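Local coordinates for protein putative transcriptional regulator (Clostridium difficile, PDB 3QI7) that is of unknown function but, as a putative lipoprotein with a periplasmic-binding-protein-like fold, probably binds a small ligand such as a sugar, at residues V18-L22 and S23-V27; T242-E246 and L247-V251; N256-P259 and I260-Y263. All coordinates share one frame; numbering follows the deposited sequence.

Contact 1: residues V18-L22 and S23-V27; sequences VTQPL and SENKV
Gln-20 and Glu-24 meet across the turn that leads from strand 13-19 to helix 26-42. Gln-20 NE2 donates to Glu-24 OE1 over 2.8 Å, arriving 39° above the carboxylate plane, and the two side chains cross almost perpendicularly. Thr-95 and Gln-97 hold the other end of the Gln-20 amide through OE1, while Glu-24 OE2 accepts from the backbone of Asn-67, and both flat groups are therefore fixed from two ends. This is the close-packed half of the contact. The Asn-25 amide crosses that of Gln-20 obliquely, planes 44° apart, with ND2 3.1 Å from Gln-20 CD; its CG lies beside its own backbone N (chi1 -71°), which brings the amide toward Gln-20. A water takes one bond of 2.7 Å from Asn-25 ND2 and another from Gln-20 N. Behind them Pro-21 O is gripped twice, by Glu-24 N at 2.9 Å and by Asn-25 N at 3.0 Å, the latter nearly straight. The solvent side is looser. There Leu-22 and the extended chain of Lys-26 run side by side, Leu-22 CD1 lying 3.8 Å from Lys-26 CG, and Ser-23 turns its OG to Glu-66. The whole is a beta-alpha loop, in which a strand of the large mixed sheet, paired in parallel with strands 57-63 and 88-94, turns into helix 26-42, the first helix of the periplasmic-binding-protein-like fold.

Contact 2: residues T242-E246 and L247-V251; sequences TKALE and LKYIV
Lys-248 NZ is gripped by two backbone carbonyls, Leu-245 O at 3.0 Å and Phe-293 O from the loop after helix 279-292. To reach the first, the lysine chain bends at chi2 and again at chi4, folding the ammonium back over the end of helix 234-247, where its charge would offset the negative end of the helix dipole. The backbone of Lys-248 itself has left the helix with positive phi (70°), yet its N still donates to Ala-244 O at 2.8 Å. On another side of the helix, Tyr-249 lays one ring face over Ala-244, whose CA sits 3.7 Å from the ring centroid in a CH-pi contact. Its CG stands between backbone N and carbonyl carbon (chi1 52°), which swings the ring back along the helix until OH bonds to Ile-240 O. Ala-244 CB also meets Val-251 CG2 at 3.9 Å. Lys-243 NZ bridges to Glu-246 OE1 and to Glu-217 of helix 203-223. This is an alpha-L C-cap: Lys-248 ends helix 234-247 while its N keeps the bond to Ala-244 O, an aromatic ring folds back on the last turns, and the chain continues alongside strand 228-231, where Ile-250 bonds to Ile-227 and Val-229.

Contact 3: residues N256-P259 and I260-Y263; sequences NPSP and IQTY
A short buried turn, closed by a serine hydroxyl and resembling an ST turn, bends the loop between helix 234-247 and helix 263-267, not far from the centre of the chain. The likeness is imperfect because the bond that defines such a turn, from Ile-260 N to Ser-258 OG, is long at 3.4 Å and weak. A sounder one follows from the next amide, Gln-261 N, which donates to the same oxygen over 3.2 Å at an N-H...O angle of 155°. Ser-258 OG thus accepts from two consecutive backbone amides, the first weakly. The hydroxyl is placed for this by a first torsion of 176°, which turns it away from its own backbone N and forward along the chain. The same oxygen is hemmed in by carbon, with Ile-260 CG2 3.3 Å away and Gln-261 CG at 3.6 Å. The polar end of Gln-261 leads off to Glu-234 at the start of helix 234-247, while Pro-259 packs its ring against Tyr-279, Ile-282 and Asn-283 of helix 279-292.

Beyond the serine turn comes a second, tighter one: Thr-262 has positive phi, and Tyr-263 N returns to Gln-261 O at 2.7 Å, the bond of a classic gamma turn. This reversal starts helix 263-267 and brings Tyr-263 back toward the residues before the bend, in a setting completed by Leu-241, Ile-286 and the ring of Tyr-371. The buried Pro-259 O has no hydrogen-bond partner in the model, and carbon is what it meets here, Tyr-263 CB at 3.6 Å. Ser-258 O, in turn, lies in the plane of the tyrosine ring at its edge, 3.9 Å from CD2.

Along the chain the three contacts come in series, contact 1 near the start and contacts 2 and 3 close together much later. Contact 1 belongs to the large mixed sheet through strand 13-19; contact 2 lies beside the three-stranded parallel sheet through helix 234-247. Their centres are about 32 Å apart. Contact 3 lies between them, about 17 Å from contact 1 and about 16 Å from contact 2, centre to centre. It shares with contact 2 the chain that leaves helix 234-247, and it touches contact 1 directly, Val-27 CG2 packing 4.0 Å from Ile-260 CG2. The loop at 256-263 therefore lies between the two sheets, an arrangement consistent with the two-lobed periplasmic-binding-protein fold.

Contact 1: residues V18-L22 and S23-V27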
ATOM      1  N   VAL A  18      -9.235  -9.528  -8.548  1.00 24.87           N
ATOM      2  CA  VAL A  18      -8.103  -9.983  -9.337  1.00 23.04           C
ATOM      3  C   VAL A  18      -6.791  -9.593  -8.663  1.00 23.33           C
ATOM      4  O   VAL A  18      -6.550  -8.403  -8.367  1.00 20.96           O
ATOM      5  CB  VAL A  18      -8.155  -9.352 -10.748  1.00 25.97           C
ATOM      6  CG1 VAL A  18      -6.966  -9.855 -11.631  1.00 21.82           C
ATOM      7  CG2 VAL A  18      -9.496  -9.622 -11.372  1.00 23.70           C
ATOM      8  N   THR A  19      -5.948 -10.584  -8.394  1.00 22.94           N
ATOM      9  CA  THR A  19      -4.631 -10.329  -7.854  1.00 23.34           C
ATOM     10  C   THR A  19      -3.582 -11.122  -8.625  1.00 25.16           C
ATOM     11  O   THR A  19      -3.917 -12.040  -9.372  1.00 22.29           O
ATOM     12  CB  THR A  19      -4.513 -10.748  -6.376  1.00 25.31           C
ATOM     13  OG1 THR A  19      -4.388 -12.162  -6.289  1.00 23.76           O
ATOM     14  CG2 THR A  19      -5.741 -10.300  -5.548  1.00 26.52           C
ATOM     15  N   GLN A  20      -2.317 -10.772  -8.411  1.00 25.69           N
ATOM     16  CA  GLN A  20      -1.208 -11.644  -8.789  1.00 27.06           C
ATOM     17  C   GLN A  20      -1.185 -12.893  -7.886  1.00 28.76           C
ATOM     18  O   GLN A  20      -1.843 -12.922  -6.823  1.00 27.69           O
ATOM     19  CB  GLN A  20       0.124 -10.884  -8.747  1.00 27.03           C
ATOM     20  CG  GLN A  20       0.229  -9.744  -9.805  1.00 26.02           C
ATOM     21  CD  GLN A  20       1.531  -8.930  -9.705  1.00 31.60           C
ATOM     22  OE1 GLN A  20       1.523  -7.691  -9.788  1.00 30.74           O
ATOM     23  NE2 GLN A  20       2.650  -9.627  -9.511  1.00 28.70           N
ATOM     24  N   PRO A  21      -0.463 -13.942  -8.318  1.00 25.70           N
ATOM     25  CA  PRO A  21      -0.449 -15.168  -7.530  1.00 28.52           C
ATOM     26  C   PRO A  21       0.322 -15.030  -6.232  1.00 25.65           C
ATOM     27  O   PRO A  21       1.112 -14.075  -6.049  1.00 23.75           O
ATOM     28  CB  PRO A  21       0.215 -16.214  -8.452  1.00 30.57           C
ATOM     29  CG  PRO A  21       0.660 -15.519  -9.649  1.00 33.67           C
ATOM     30  CD  PRO A  21       0.143 -14.115  -9.653  1.00 27.39           C
ATOM     31  N   LEU A  22       0.059 -15.979  -5.337  1.00 26.79           N
ATOM     32  CA  LEU A  22       0.635 -15.988  -3.997  1.00 26.95           C
ATOM     33  C   LEU A  22       2.150 -15.834  -4.074  1.00 28.24           C
ATOM     34  O   LEU A  22       2.737 -15.094  -3.299  1.00 28.36           O
ATOM     35  CB  LEU A  22       0.260 -17.285  -3.291  1.00 26.43           C
ATOM     36  CG  LEU A  22       0.760 -17.565  -1.869  1.00 32.80           C
ATOM     37  CD1 LEU A  22       0.230 -16.543  -0.867  1.00 27.85           C
ATOM     38  CD2 LEU A  22       0.343 -19.002  -1.487  1.00 30.20           C
ATOM     39  N   SER A  23       2.768 -16.505  -5.044  1.00 31.08           N
ATOM     40  CA  SER A  23       4.231 -16.480  -5.228  1.00 31.26           C
ATOM     41  C   SER A  23       4.806 -15.088  -5.516  1.00 31.39           C
ATOM     42  O   SER A  23       5.999 -14.874  -5.322  1.00 32.90           O
ATOM     43  CB  SER A  23       4.641 -17.433  -6.358  1.00 30.83           C
ATOM     44  OG  SER A  23       4.069 -17.043  -7.620  1.00 35.81           O
ATOM     45  N   GLU A  24       3.968 -14.173  -6.001  1.00 28.65           N
ATOM     46  CA  GLU A  24       4.390 -12.841  -6.429  1.00 29.46           C
ATOM     47  C   GLU A  24       3.931 -11.735  -5.455  1.00 27.52           C
ATOM     48  O   GLU A  24       4.734 -10.883  -5.078  1.00 26.59           O
ATOM     49  CB  GLU A  24       3.859 -12.559  -7.836  1.00 28.80           C
ATOM     50  CG  GLU A  24       4.380 -13.497  -8.921  1.00 30.61           C
ATOM     51  CD  GLU A  24       3.955 -13.089 -10.317  1.00 34.45           C
ATOM     52  OE1 GLU A  24       3.014 -12.280 -10.445  1.00 32.63           O
ATOM     53  OE2 GLU A  24       4.562 -13.593 -11.305  1.00 35.00           O
ATOM     54  N   ASN A  25       2.647 -11.755  -5.052  1.00 28.06           N
ATOM     55  CA  ASN A  25       2.051 -10.740  -4.155  1.00 25.17           C
ATOM     56  C   ASN A  25       1.327 -11.413  -2.981  1.00 23.53           C
ATOM     57  O   ASN A  25       0.116 -11.539  -2.980  1.00 24.80           O
ATOM     58  CB  ASN A  25       1.069  -9.836  -4.924  1.00 27.08           C
ATOM     59  CG  ASN A  25       1.763  -8.877  -5.890  1.00 27.68           C
ATOM     60  OD1 ASN A  25       2.999  -8.745  -5.894  1.00 32.84           O
ATOM     61  ND2 ASN A  25       0.978  -8.235  -6.746  1.00 23.69           N
ATOM     62  N   LYS A  26       2.088 -11.862  -1.987  1.00 22.96           N
ATOM     63  CA  LYS A  26       1.540 -12.668  -0.909  1.00 25.26           C
ATOM     64  C   LYS A  26       0.507 -11.914  -0.092  1.00 22.45           C
ATOM     65  O   LYS A  26      -0.558 -12.450   0.267  1.00 20.38           O
ATOM     66  CB  LYS A  26       2.671 -13.162  -0.001  1.00 26.21           C
ATOM     67  CG  LYS A  26       2.205 -13.996   1.155  1.00 31.41           C
ATOM     68  CD  LYS A  26       3.421 -14.582   1.909  1.00 33.78           C
ATOM     69  CE  LYS A  26       2.976 -15.551   2.997  1.00 39.76           C
ATOM     70  NZ  LYS A  26       4.131 -16.108   3.823  1.00 37.94           N
ATOM     71  N   VAL A  27       0.805 -10.648   0.200  1.00 22.83           N
ATOM     72  CA  VAL A  27      -0.083  -9.851   1.045  1.00 22.74           C
ATOM     73  C   VAL A  27      -1.456  -9.636   0.375  1.00 22.63           C
ATOM     74  O   VAL A  27      -2.493  -9.858   0.995  1.00 21.78           O
ATOM     75  CB  VAL A  27       0.579  -8.483   1.468  1.00 23.13           C
ATOM     76  CG1 VAL A  27      -0.484  -7.514   2.040  1.00 20.94           C
ATOM     77  CG2 VAL A  27       1.675  -8.737   2.529  1.00 21.35           C
TER
HETATM   78  O   HOH W   1      -1.733  -8.551  -6.588  1.00 21.99           O

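Contact 2: residues T242-E246 and L247-V251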
ATOM      1  N   THR A 242      17.837  -2.383  11.450  1.00 25.30           N
ATOM      2  CA  THR A 242      18.842  -3.081  12.245  1.00 25.98           C
ATOM      3  C   THR A 242      19.840  -2.112  12.878  1.00 27.00           C
ATOM      4  O   THR A 242      20.088  -2.176  14.076  1.00 27.74           O
ATOM      5  CB  THR A 242      19.565  -4.125  11.390  1.00 29.60           C
ATOM      6  OG1 THR A 242      18.590  -5.025  10.843  1.00 25.08           O
ATOM      7  CG2 THR A 242      20.608  -4.924  12.217  1.00 26.02           C
ATOM      8  N   LYS A 243      20.396  -1.201  12.089  1.00 26.21           N
ATOM      9  CA  LYS A 243      21.350  -0.210  12.617  1.00 26.72           C
ATOM     10  C   LYS A 243      20.697   0.784  13.610  1.00 25.83           C
ATOM     11  O   LYS A 243      21.363   1.239  14.563  1.00 26.84           O
ATOM     12  CB  LYS A 243      22.069   0.513  11.465  1.00 23.25           C
ATOM     13  CG  LYS A 243      23.250   1.362  11.850  1.00 28.73           C
ATOM     14  CD  LYS A 243      24.411   0.513  12.301  1.00 36.15           C
ATOM     15  CE  LYS A 243      25.731   1.072  11.879  1.00 36.80           C
ATOM     16  NZ  LYS A 243      26.808   0.271  12.528  1.00 37.29           N
ATOM     17  N   ALA A 244      19.425   1.110  13.388  1.00 21.18           N
ATOM     18  CA  ALA A 244      18.652   1.987  14.290  1.00 21.43           C
ATOM     19  C   ALA A 244      18.607   1.448  15.718  1.00 23.59           C
ATOM     20  O   ALA A 244      18.608   2.226  16.672  1.00 23.61           O
ATOM     21  CB  ALA A 244      17.211   2.165  13.787  1.00 18.13           C
ATOM     22  N   LEU A 245      18.553   0.120  15.863  1.00 24.94           N
ATOM     23  CA  LEU A 245      18.551  -0.503  17.195  1.00 27.66           C
ATOM     24  C   LEU A 245      19.851  -0.209  17.958  1.00 29.76           C
ATOM     25  O   LEU A 245      19.846  -0.073  19.180  1.00 30.74           O
ATOM     26  CB  LEU A 245      18.286  -2.026  17.109  1.00 26.17           C
ATOM     27  CG  LEU A 245      16.887  -2.420  16.594  1.00 26.72           C
ATOM     28  CD1 LEU A 245      16.652  -3.926  16.720  1.00 28.12           C
ATOM     29  CD2 LEU A 245      15.721  -1.658  17.283  1.00 24.47           C
ATOM     30  N   GLU A 246      20.949  -0.088  17.222  1.00 29.09           N
ATOM     31  CA  GLU A 246      22.270   0.186  17.790  1.00 30.74           C
ATOM     32  C   GLU A 246      22.498   1.680  18.042  1.00 30.16           C
ATOM     33  O   GLU A 246      22.932   2.076  19.121  1.00 30.15           O
ATOM     34  CB  GLU A 246      23.346  -0.367  16.836  1.00 32.89           C
ATOM     35  CG  GLU A 246      24.807  -0.256  17.310  1.00 40.60           C
ATOM     36  CD  GLU A 246      25.800  -0.242  16.139  1.00 41.97           C
ATOM     37  OE1 GLU A 246      25.567  -0.981  15.157  1.00 46.72           O
ATOM     38  OE2 GLU A 246      26.783   0.523  16.189  1.00 47.00           O
ATOM     39  N   LEU A 247      22.189   2.520  17.063  1.00 26.43           N
ATOM     40  CA  LEU A 247      22.532   3.964  17.136  1.00 26.76           C
ATOM     41  C   LEU A 247      21.371   4.856  17.621  1.00 27.53           C
ATOM     42  O   LEU A 247      21.577   6.034  17.965  1.00 28.65           O
ATOM     43  CB  LEU A 247      23.038   4.458  15.768  1.00 25.50           C
ATOM     44  CG  LEU A 247      24.388   3.942  15.246  1.00 28.96           C
ATOM     45  CD1 LEU A 247      24.734   4.598  13.890  1.00 30.05           C
ATOM     46  CD2 LEU A 247      25.520   4.187  16.243  1.00 29.51           C
ATOM     47  N   LYS A 248      20.160   4.307  17.590  1.00 27.54           N
ATOM     48  CA  LYS A 248      18.981   4.843  18.257  1.00 27.37           C
ATOM     49  C   LYS A 248      18.492   6.109  17.602  1.00 26.49           C
ATOM     50  O   LYS A 248      18.053   7.050  18.255  1.00 24.44           O
ATOM     51  CB  LYS A 248      19.206   5.030  19.751  1.00 28.66           C
ATOM     52  CG  LYS A 248      19.709   3.774  20.457  1.00 32.41           C
ATOM     53  CD  LYS A 248      18.754   3.356  21.549  1.00 39.50           C
ATOM     54  CE  LYS A 248      19.401   2.372  22.518  1.00 45.85           C
ATOM     55  NZ  LYS A 248      19.337   0.996  21.973  1.00 47.45           N
ATOM     56  N   TYR A 249      18.542   6.092  16.276  1.00 26.31           N
ATOM     57  CA  TYR A 249      18.060   7.197  15.485  1.00 25.19           C
ATOM     58  C   TYR A 249      16.584   6.992  15.177  1.00 23.32           C
ATOM     59  O   TYR A 249      15.944   6.136  15.794  1.00 24.73           O
ATOM     60  CB  TYR A 249      18.939   7.398  14.223  1.00 26.18           C
ATOM     61  CG  TYR A 249      19.196   6.194  13.342  1.00 24.22           C
ATOM     62  CD1 TYR A 249      18.229   5.706  12.479  1.00 20.00           C
ATOM     63  CD2 TYR A 249      20.445   5.581  13.330  1.00 26.15           C
ATOM     64  CE1 TYR A 249      18.493   4.625  11.606  1.00 21.13           C
ATOM     65  CE2 TYR A 249      20.713   4.490  12.492  1.00 21.62           C
ATOM     66  CZ  TYR A 249      19.751   4.013  11.646  1.00 23.85           C
ATOM     67  OH  TYR A 249      20.060   2.950  10.832  1.00 25.47           O
ATOM     68  N   ILE A 250      16.040   7.799  14.278  1.00 23.86           N
ATOM     69  CA  ILE A 250      14.629   7.715  13.919  1.00 21.02           C
ATOM     70  C   ILE A 250      14.431   7.051  12.550  1.00 21.89           C
ATOM     71  O   ILE A 250      15.180   7.318  11.602  1.00 20.61           O
ATOM     72  CB  ILE A 250      13.969   9.125  13.881  1.00 22.71           C
ATOM     73  CG1 ILE A 250      14.058   9.817  15.240  1.00 23.22           C
ATOM     74  CG2 ILE A 250      12.537   9.052  13.456  1.00 20.47           C
ATOM     75  CD1 ILE A 250      14.138  11.366  15.124  1.00 22.59           C
ATOM     76  N   VAL A 251      13.439   6.174  12.467  1.00 19.61           N
ATOM     77  CA  VAL A 251      12.970   5.626  11.187  1.00 20.47           C
ATOM     78  C   VAL A 251      11.455   5.820  11.122  1.00 21.28           C
ATOM     79  O   VAL A 251      10.649   4.952  11.505  1.00 19.64           O
ATOM     80  CB  VAL A 251      13.376   4.149  10.986  1.00 19.11           C
ATOM     81  CG1 VAL A 251      13.026   3.695   9.569  1.00 21.80           C
ATOM     82  CG2 VAL A 251      14.881   3.977  11.313  1.00 21.77           C
TER

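Contact 3: residues N256-P259 and I260-Y263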
ATOM      1  N   ASN A 256       8.020   1.237   2.102  1.00 21.45           N
ATOM      2  CA  ASN A 256       6.569   1.137   2.161  1.00 22.42           C
ATOM      3  C   ASN A 256       6.182   0.573   3.524  1.00 22.36           C
ATOM      4  O   ASN A 256       6.550  -0.544   3.821  1.00 19.80           O
ATOM      5  CB  ASN A 256       6.052   0.230   1.064  1.00 22.68           C
ATOM      6  CG  ASN A 256       6.126   0.891  -0.288  1.00 31.08           C
ATOM      7  OD1 ASN A 256       5.362   1.809  -0.580  1.00 35.89           O
ATOM      8  ND2 ASN A 256       7.106   0.490  -1.079  1.00 27.58           N
ATOM      9  N   PRO A 257       5.467   1.355   4.356  1.00 23.04           N
ATOM     10  CA  PRO A 257       5.112   0.866   5.696  1.00 23.53           C
ATOM     11  C   PRO A 257       4.377  -0.474   5.694  1.00 23.33           C
ATOM     12  O   PRO A 257       3.413  -0.658   4.962  1.00 19.85           O
ATOM     13  CB  PRO A 257       4.211   1.963   6.246  1.00 23.66           C
ATOM     14  CG  PRO A 257       4.710   3.221   5.562  1.00 27.24           C
ATOM     15  CD  PRO A 257       5.012   2.743   4.151  1.00 22.16           C
ATOM     16  N   SER A 258       4.894  -1.401   6.492  1.00 22.54           N
ATOM     17  CA  SER A 258       4.350  -2.740   6.600  1.00 23.84           C
ATOM     18  C   SER A 258       4.808  -3.446   7.877  1.00 23.42           C
ATOM     19  O   SER A 258       5.996  -3.652   8.064  1.00 20.14           O
ATOM     20  CB  SER A 258       4.760  -3.583   5.394  1.00 23.82           C
ATOM     21  OG  SER A 258       4.294  -4.902   5.581  1.00 23.39           O
ATOM     22  N   PRO A 259       3.859  -3.835   8.737  1.00 20.62           N
ATOM     23  CA  PRO A 259       4.213  -4.587   9.945  1.00 22.16           C
ATOM     24  C   PRO A 259       4.788  -5.963   9.643  1.00 24.59           C
ATOM     25  O   PRO A 259       5.585  -6.511  10.447  1.00 25.37           O
ATOM     26  CB  PRO A 259       2.870  -4.727  10.679  1.00 18.30           C
ATOM     27  CG  PRO A 259       1.966  -3.734  10.068  1.00 24.39           C
ATOM     28  CD  PRO A 259       2.420  -3.541   8.661  1.00 19.77           C
ATOM     29  N   ILE A 260       4.361  -6.553   8.521  1.00 23.44           N
ATOM     30  CA  ILE A 260       4.724  -7.933   8.210  1.00 23.21           C
ATOM     31  C   ILE A 260       6.047  -8.060   7.428  1.00 25.82           C
ATOM     32  O   ILE A 260       6.759  -9.062   7.574  1.00 25.12           O
ATOM     33  CB  ILE A 260       3.554  -8.659   7.507  1.00 26.40           C
ATOM     34  CG1 ILE A 260       3.846 -10.161   7.353  1.00 26.47           C
ATOM     35  CG2 ILE A 260       3.221  -8.006   6.152  1.00 17.96           C
ATOM     36  CD1 ILE A 260       4.130 -10.893   8.668  1.00 31.05           C
ATOM     37  N   GLN A 261       6.421  -7.043   6.657  1.00 24.96           N
ATOM     38  CA  GLN A 261       7.695  -7.082   5.913  1.00 24.12           C
ATOM     39  C   GLN A 261       8.813  -6.489   6.732  1.00 23.74           C
ATOM     40  O   GLN A 261       8.686  -5.368   7.254  1.00 22.90           O
ATOM     41  CB  GLN A 261       7.592  -6.284   4.602  1.00 22.80           C
ATOM     42  CG  GLN A 261       6.615  -6.821   3.630  1.00 36.53           C
ATOM     43  CD  GLN A 261       6.932  -8.256   3.244  1.00 45.34           C
ATOM     44  OE1 GLN A 261       6.193  -9.176   3.596  1.00 46.10           O
ATOM     45  NE2 GLN A 261       8.060  -8.454   2.552  1.00 36.78           N
ATOM     46  N   THR A 262       9.905  -7.239   6.858  1.00 24.68           N
ATOM     47  CA  THR A 262      11.142  -6.732   7.466  1.00 25.59           C
ATOM     48  C   THR A 262      11.089  -6.577   8.997  1.00 22.37           C
ATOM     49  O   THR A 262      12.000  -7.019   9.690  1.00 21.08           O
ATOM     50  CB  THR A 262      11.613  -5.362   6.848  1.00 27.29           C
ATOM     51  OG1 THR A 262      11.620  -5.431   5.401  1.00 24.20           O
ATOM     52  CG2 THR A 262      13.010  -5.021   7.382  1.00 25.33           C
ATOM     53  N   TYR A 263      10.061  -5.933   9.525  1.00 21.13           N
ATOM     54  CA  TYR A 263       9.969  -5.720  10.996  1.00 23.65           C
ATOM     55  C   TYR A 263      10.146  -6.991  11.823  1.00 22.74           C
ATOM     56  O   TYR A 263      10.964  -7.022  12.768  1.00 25.22           O
ATOM     57  CB  TYR A 263       8.690  -4.956  11.401  1.00 21.97           C
ATOM     58  CG  TYR A 263       8.976  -3.464  11.625  1.00 23.13           C
ATOM     59  CD1 TYR A 263       9.735  -3.051  12.721  1.00 22.56           C
ATOM     60  CD2 TYR A 263       8.530  -2.485  10.731  1.00 22.64           C
ATOM     61  CE1 TYR A 263      10.038  -1.709  12.936  1.00 21.46           C
ATOM     62  CE2 TYR A 263       8.816  -1.125  10.950  1.00 22.29           C
ATOM     63  CZ  TYR A 263       9.576  -0.738  12.051  1.00 20.55           C
ATOM     64  OH  TYR A 263       9.905   0.585  12.344  1.00 21.77           O
TER